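Local coordinates for glycosyl hydrolase, family 38 (Enterococcus faecalis, PDB 5KBP) that hydrolyses alpha-mannosides as a member of glycoside hydrolase family 38, at the interface of chains A and B. Numbering follows the deposited sequence. Chains: chain A/B, Glycosyl hydrolase, family 38.

Contact 1: the interface of chains A and B. Residues chain A 437, 440-441, 472, 486; chain B 625-627.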
ATOM      1  N   GLU A 437      -6.215  26.721  23.068  1.00 54.25           N
ATOM      2  CA  GLU A 437      -7.605  27.071  22.796  1.00 53.30           C
ATOM      3  C   GLU A 437      -7.855  28.560  22.989  1.00 57.24           C
ATOM      4  O   GLU A 437      -8.715  29.134  22.310  1.00 59.46           O
ATOM      5  CB  GLU A 437      -8.550  26.249  23.675  1.00 53.40           C
ATOM      6  CG  GLU A 437      -8.326  26.391  25.171  1.00 72.16           C
ATOM      7  CD  GLU A 437      -9.430  25.738  25.982  1.00 79.96           C
ATOM      8  OE1 GLU A 437     -10.600  25.796  25.547  1.00 77.40           O
ATOM      9  OE2 GLU A 437      -9.130  25.162  27.049  1.00 84.68           O
ATOM     10  N   TYR A 440      -6.704  30.162  19.829  1.00 64.29           N
ATOM     11  CA  TYR A 440      -7.651  29.856  18.761  1.00 61.23           C
ATOM     12  C   TYR A 440      -8.820  30.833  18.768  1.00 59.19           C
ATOM     13  O   TYR A 440      -9.115  31.476  17.754  1.00 55.18           O
ATOM     14  CB  TYR A 440      -8.139  28.413  18.913  1.00 60.61           C
ATOM     15  CG  TYR A 440      -9.151  27.956  17.886  1.00 50.01           C
ATOM     16  CD1 TYR A 440     -10.513  28.123  18.102  1.00 50.34           C
ATOM     17  CD2 TYR A 440      -8.745  27.332  16.714  1.00 54.45           C
ATOM     18  CE1 TYR A 440     -11.441  27.699  17.172  1.00 51.20           C
ATOM     19  CE2 TYR A 440      -9.667  26.903  15.776  1.00 57.57           C
ATOM     20  CZ  TYR A 440     -11.014  27.089  16.012  1.00 56.81           C
ATOM     21  OH  TYR A 440     -11.938  26.665  15.086  1.00 57.86           O
ATOM     22  N   HIS A 441      -9.494  30.963  19.913  1.00 54.05           N
ATOM     23  CA  HIS A 441     -10.636  31.863  20.002  1.00 72.96           C
ATOM     24  C   HIS A 441     -10.224  33.329  20.019  1.00 71.39           C
ATOM     25  O   HIS A 441     -11.037  34.191  19.671  1.00 69.99           O
ATOM     26  CB  HIS A 441     -11.470  31.531  21.241  1.00 67.39           C
ATOM     27  CG  HIS A 441     -12.139  30.192  21.175  1.00 67.48           C
ATOM     28  ND1 HIS A 441     -11.665  29.087  21.848  1.00 69.29           N
ATOM     29  CD2 HIS A 441     -13.241  29.780  20.504  1.00 70.68           C
ATOM     30  CE1 HIS A 441     -12.449  28.053  21.601  1.00 67.78           C
ATOM     31  NE2 HIS A 441     -13.413  28.447  20.788  1.00 66.79           N
ATOM     32  N   PHE A 472      -5.285  25.406  13.394  1.00 53.53           N
ATOM     33  CA  PHE A 472      -3.977  25.009  13.882  1.00 55.98           C
ATOM     34  C   PHE A 472      -3.021  24.792  12.714  1.00 49.43           C
ATOM     35  O   PHE A 472      -3.427  24.412  11.612  1.00 50.61           O
ATOM     36  CB  PHE A 472      -4.097  23.738  14.728  1.00 58.01           C
ATOM     37  CG  PHE A 472      -2.833  22.928  14.806  1.00 59.74           C
ATOM     38  CD1 PHE A 472      -1.828  23.271  15.695  1.00 63.92           C
ATOM     39  CD2 PHE A 472      -2.659  21.813  14.002  1.00 51.73           C
ATOM     40  CE1 PHE A 472      -0.668  22.524  15.771  1.00 58.66           C
ATOM     41  CE2 PHE A 472      -1.501  21.063  14.073  1.00 58.43           C
ATOM     42  CZ  PHE A 472      -0.505  21.418  14.959  1.00 60.51           C
ATOM     43  N   MET A 486      -1.298  28.613  16.412  1.00 58.08           N
ATOM     44  CA  MET A 486      -2.614  28.937  15.878  1.00 50.21           C
ATOM     45  C   MET A 486      -2.463  30.123  14.935  1.00 50.01           C
ATOM     46  O   MET A 486      -1.803  31.110  15.277  1.00 61.90           O
ATOM     47  CB  MET A 486      -3.599  29.272  16.997  1.00 51.53           C
ATOM     48  CG  MET A 486      -3.969  28.098  17.883  1.00 57.98           C
ATOM     49  SD  MET A 486      -4.847  26.808  16.979  1.00 58.70           S
ATOM     50  CE  MET A 486      -5.484  25.832  18.337  1.00 48.83           C
TER
ATOM     51  N   LYS B 625     -10.633  21.353  16.984  1.00 40.70           N
ATOM     52  CA  LYS B 625      -9.854  22.323  16.220  1.00 52.78           C
ATOM     53  C   LYS B 625      -9.072  23.263  17.127  1.00 58.30           C
ATOM     54  O   LYS B 625      -7.964  23.684  16.775  1.00 61.00           O
ATOM     55  CB  LYS B 625     -10.771  23.127  15.295  1.00 54.36           C
ATOM     56  CG  LYS B 625     -11.410  22.313  14.182  1.00 56.91           C
ATOM     57  CD  LYS B 625     -12.165  23.206  13.208  1.00 63.73           C
ATOM     58  CE  LYS B 625     -12.712  22.412  12.033  1.00 70.25           C
ATOM     59  NZ  LYS B 625     -13.386  23.291  11.037  1.00 79.44           N
ATOM     60  N   ALA B 626      -9.625  23.603  18.291  1.00 49.69           N
ATOM     61  CA  ALA B 626      -8.962  24.505  19.224  1.00 53.68           C
ATOM     62  C   ALA B 626      -7.941  23.805  20.111  1.00 46.99           C
ATOM     63  O   ALA B 626      -7.346  24.460  20.973  1.00 45.92           O
ATOM     64  CB  ALA B 626     -10.000  25.215  20.097  1.00 47.41           C
ATOM     65  N   VAL B 627      -7.723  22.503  19.916  1.00 46.11           N
ATOM     66  CA  VAL B 627      -6.780  21.712  20.704  1.00 53.59           C
ATOM     67  C   VAL B 627      -7.114  21.859  22.185  1.00 52.87           C
ATOM     68  O   VAL B 627      -6.229  22.052  23.026  1.00 49.17           O
ATOM     69  CB  VAL B 627      -5.322  22.108  20.400  1.00 51.97           C
ATOM     70  CG1 VAL B 627      -4.354  21.040  20.892  1.00 53.88           C
ATOM     71  CG2 VAL B 627      -5.140  22.317  18.908  1.00 56.97           C
TER
HETATM   72  O   HOH W   1      -7.548  23.840  14.155  1.00 42.21           O
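Helix 436-445 of chain A, through A:Tyr440 and A:Glu437, together with A:Met486 of strand 483-497 and, through a water, A:Phe472 of strand 463-475, receives the end of helix 619-625 of chain B and the loop that follows it. This largely apolar patch is part of the two-fold interface of the deposited dimer, which the structure alone does not show to form in solution. B:Ala626 is the centre of the patch. Its methyl group CB lies over one face of the A:Tyr440 ring, 3.9 Å from the ring centroid and displaced toward the rim, where CG and CD1 are the nearest ring atoms. The ring reaches this position because CG of A:Tyr440 is anti to the backbone N (chi1 179°). Farther out on the phenol, the hydroxyl OH is 3.7 Å from CB of B:Lys625, whose extended chain runs obliquely past the ring. The edge of the tyrosine meets SD of A:Met486 and CD2 of A:His441 in plane, so neighbours in its own chain help to fix its turn. A:His441 is itself held by a hydrogen bond from ND1 to the backbone O of A:Glu437 (3.0 Å), the imidazole N-H approaching from above the carbonyl plane. A:Met486 bends at chi2 (-64°) and brings its terminal methyl CE to 3.6 Å from CG2 of B:Val627. A water bridges the two chains, lying 2.9 Å from the backbone N of A:Phe472 and 2.7 Å from the carbonyl O of B:Lys625.

Contact 2: the interface of chains A and B. Residues chain A 21-22, 234, 760; chain B 472, 482, 484.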
ATOM      1  N   TRP A  21      -1.242  -9.427 -11.572  1.00 39.92           N
ATOM      2  CA  TRP A  21      -2.383  -9.657 -12.449  1.00 45.80           C
ATOM      3  C   TRP A  21      -3.523 -10.353 -11.713  1.00 46.23           C
ATOM      4  O   TRP A  21      -4.228  -9.723 -10.918  1.00 51.23           O
ATOM      5  CB  TRP A  21      -1.956 -10.479 -13.669  1.00 45.70           C
ATOM      6  CG  TRP A  21      -2.979 -10.514 -14.766  1.00 50.66           C
ATOM      7  CD1 TRP A  21      -4.093  -9.733 -14.875  1.00 49.60           C
ATOM      8  CD2 TRP A  21      -2.983 -11.379 -15.907  1.00 52.92           C
ATOM      9  NE1 TRP A  21      -4.789 -10.058 -16.015  1.00 47.09           N
ATOM     10  CE2 TRP A  21      -4.127 -11.064 -16.666  1.00 50.96           C
ATOM     11  CE3 TRP A  21      -2.128 -12.387 -16.363  1.00 50.95           C
ATOM     12  CZ2 TRP A  21      -4.438 -11.724 -17.854  1.00 41.99           C
ATOM     13  CZ3 TRP A  21      -2.439 -13.040 -17.540  1.00 48.45           C
ATOM     14  CH2 TRP A  21      -3.584 -12.706 -18.272  1.00 45.59           C
ATOM     15  N   TYR A  22      -3.719 -11.648 -11.976  1.00 34.26           N
ATOM     16  CA  TYR A  22      -4.840 -12.381 -11.399  1.00 35.50           C
ATOM     17  C   TYR A  22      -4.579 -12.847  -9.973  1.00 35.55           C
ATOM     18  O   TYR A  22      -5.514 -13.303  -9.307  1.00 46.77           O
ATOM     19  CB  TYR A  22      -5.199 -13.584 -12.278  1.00 41.31           C
ATOM     20  CG  TYR A  22      -4.042 -14.504 -12.602  1.00 42.60           C
ATOM     21  CD1 TYR A  22      -3.233 -14.272 -13.706  1.00 41.95           C
ATOM     22  CD2 TYR A  22      -3.771 -15.617 -11.815  1.00 35.71           C
ATOM     23  CE1 TYR A  22      -2.179 -15.112 -14.011  1.00 36.85           C
ATOM     24  CE2 TYR A  22      -2.716 -16.465 -12.114  1.00 53.05           C
ATOM     25  CZ  TYR A  22      -1.924 -16.207 -13.213  1.00 48.62           C
ATOM     26  OH  TYR A  22      -0.876 -17.041 -13.520  1.00 54.71           O
ATOM     27  N   ASP A 234       3.446 -16.469 -20.598  1.00 60.78           N
ATOM     28  CA  ASP A 234       3.099 -15.724 -19.394  1.00 62.30           C
ATOM     29  C   ASP A 234       3.362 -16.550 -18.141  1.00 58.34           C
ATOM     30  O   ASP A 234       2.757 -17.610 -17.947  1.00 57.94           O
ATOM     31  CB  ASP A 234       1.630 -15.304 -19.454  1.00 58.82           C
ATOM     32  CG  ASP A 234       1.320 -14.434 -20.657  1.00 69.47           C
ATOM     33  OD1 ASP A 234       1.093 -14.990 -21.753  1.00 75.72           O
ATOM     34  OD2 ASP A 234       1.300 -13.194 -20.506  1.00 79.01           O
ATOM     35  N   TRP A 760      -8.823 -15.163 -19.319  1.00 53.09           N
ATOM     36  CA  TRP A 760      -8.753 -16.616 -19.418  1.00 53.97           C
ATOM     37  C   TRP A 760      -9.520 -17.353 -18.326  1.00 50.54           C
ATOM     38  O   TRP A 760      -9.454 -18.585 -18.274  1.00 47.88           O
ATOM     39  CB  TRP A 760      -7.287 -17.072 -19.402  1.00 51.59           C
ATOM     40  CG  TRP A 760      -6.543 -16.712 -18.145  1.00 45.18           C
ATOM     41  CD1 TRP A 760      -5.903 -15.537 -17.882  1.00 45.11           C
ATOM     42  CD2 TRP A 760      -6.354 -17.538 -16.987  1.00 49.68           C
ATOM     43  NE1 TRP A 760      -5.333 -15.577 -16.633  1.00 49.52           N
ATOM     44  CE2 TRP A 760      -5.595 -16.794 -16.063  1.00 49.04           C
ATOM     45  CE3 TRP A 760      -6.756 -18.833 -16.643  1.00 53.59           C
ATOM     46  CZ2 TRP A 760      -5.228 -17.303 -14.818  1.00 47.93           C
ATOM     47  CZ3 TRP A 760      -6.393 -19.334 -15.405  1.00 53.08           C
ATOM     48  CH2 TRP A 760      -5.638 -18.571 -14.509  1.00 51.19           C
TER
ATOM     49  N   PHE B 472     -14.990 -22.300 -11.321  1.00 50.70           N
ATOM     50  CA  PHE B 472     -13.743 -22.276 -12.070  1.00 40.53           C
ATOM     51  C   PHE B 472     -12.555 -22.405 -11.123  1.00 39.90           C
ATOM     52  O   PHE B 472     -12.605 -21.984  -9.965  1.00 44.91           O
ATOM     53  CB  PHE B 472     -13.652 -20.981 -12.885  1.00 45.48           C
ATOM     54  CG  PHE B 472     -12.253 -20.612 -13.301  1.00 49.66           C
ATOM     55  CD1 PHE B 472     -11.669 -21.191 -14.415  1.00 41.83           C
ATOM     56  CD2 PHE B 472     -11.526 -19.671 -12.583  1.00 47.67           C
ATOM     57  CE1 PHE B 472     -10.387 -20.849 -14.802  1.00 49.17           C
ATOM     58  CE2 PHE B 472     -10.242 -19.326 -12.964  1.00 41.30           C
ATOM     59  CZ  PHE B 472      -9.672 -19.916 -14.074  1.00 56.85           C
ATOM     60  N   ARG B 482      -0.039 -22.503 -16.819  1.00 56.88           N
ATOM     61  CA  ARG B 482      -1.250 -22.574 -16.013  1.00 54.85           C
ATOM     62  C   ARG B 482      -2.247 -23.537 -16.646  1.00 50.82           C
ATOM     63  O   ARG B 482      -2.342 -23.642 -17.873  1.00 54.12           O
ATOM     64  CB  ARG B 482      -1.874 -21.185 -15.864  1.00 46.89           C
ATOM     65  CG  ARG B 482      -2.319 -20.560 -17.177  1.00 52.86           C
ATOM     66  CD  ARG B 482      -3.208 -19.354 -16.938  1.00 49.06           C
ATOM     67  NE  ARG B 482      -2.581 -18.103 -17.354  1.00 60.52           N
ATOM     68  CZ  ARG B 482      -2.816 -17.505 -18.516  1.00 63.55           C
ATOM     69  NH1 ARG B 482      -3.669 -18.044 -19.376  1.00 47.48           N
ATOM     70  NH2 ARG B 482      -2.205 -16.368 -18.818  1.00 56.87           N
ATOM     71  N   PRO B 484      -6.236 -24.304 -16.478  1.00 50.18           N
ATOM     72  CA  PRO B 484      -7.574 -23.978 -15.978  1.00 43.39           C
ATOM     73  C   PRO B 484      -8.549 -25.137 -16.118  1.00 43.19           C
ATOM     74  O   PRO B 484      -8.414 -26.003 -16.984  1.00 43.99           O
ATOM     75  CB  PRO B 484      -7.988 -22.805 -16.877  1.00 44.77           C
ATOM     76  CG  PRO B 484      -7.331 -23.120 -18.184  1.00 51.09           C
ATOM     77  CD  PRO B 484      -6.029 -23.820 -17.856  1.00 44.89           C
TER
HETATM   78  O   HOH W   2      -0.070 -17.076 -16.107  1.00 46.29           O
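B:Arg482 lays its side chain flat across the indole of A:Trp760, and this cation-pi stack is the core of an aromatic patch of the two-fold interface. The guanidinium and indole planes are 10° apart. NH1 sits over the five-membered ring, 3.6 Å from its centroid, while the methylene CD covers the six-membered ring at 3.3 Å from that centroid. The chain spans both rings because it bends at chi3 (113°), which turns the guanidinium to run along the indole, with the indole nitrogen NE1 of A:Trp760 facing the guanidinium centre. The other terminal nitrogen, NH2, reaches past the indole to CZ3 of A:Trp21 at 3.6 Å, and there the planes stand nearly perpendicular, 75° apart. On the far end of A:Trp760, CZ of B:Phe472 comes within 3.6 Å of CZ3, the indole atom lying in the plane of the phenyl ring at its edge. CB of B:Pro484 approaches the same indole corner more loosely.

A water links the sides: it is 3.0 Å from NE of B:Arg482 and 2.7 Å from the phenol OH of A:Tyr22. The carboxylate of A:Asp234 is not in contact with the arginine, its OD1 lying 4.6 Å from NH2.

Behind this layer the aromatic residues position one another. CZ2 of A:Trp760 stands 3.5 Å above the plane of the A:Tyr22 ring, over its centre, and A:Tyr22 in turn covers one face of A:Trp21 with its CD1 edge.

A:Trp21 follows the family's His-X-Asp metal-binding motif, so the partner's arginine loop probably borders the active site. In the fold, B:Arg482 ends the loop that joins strand 463-475, which carries B:Phe472, to strand 483-497, where B:Pro484 is the second residue. The receiving residues belong to loops: A:Trp21 and A:Tyr22 between strand 7-13 and helix 25-45, A:Asp234 after strand 226-231, and A:Trp760 between strand 745-753 and the 3-10 helix 766-769.

The C-alpha centres of contact 1 and contact 2 are about 55 Å apart, yet both use strands 463-475 and 483-497, contributed by chain A in contact 1 and by chain B in contact 2, where the intervening loop is added. Phe472 is common to both. Because the interface is two-fold symmetric, each contact has a twin, and the twin of contact 2 lies beside contact 1. Each chain therefore reaches over its partner with this strand pair, touching a segment near residue 626 and loops around residues 21-22, 234 and 760. Such reciprocal engagement would suit a stable dimer, although the structure alone does not establish one.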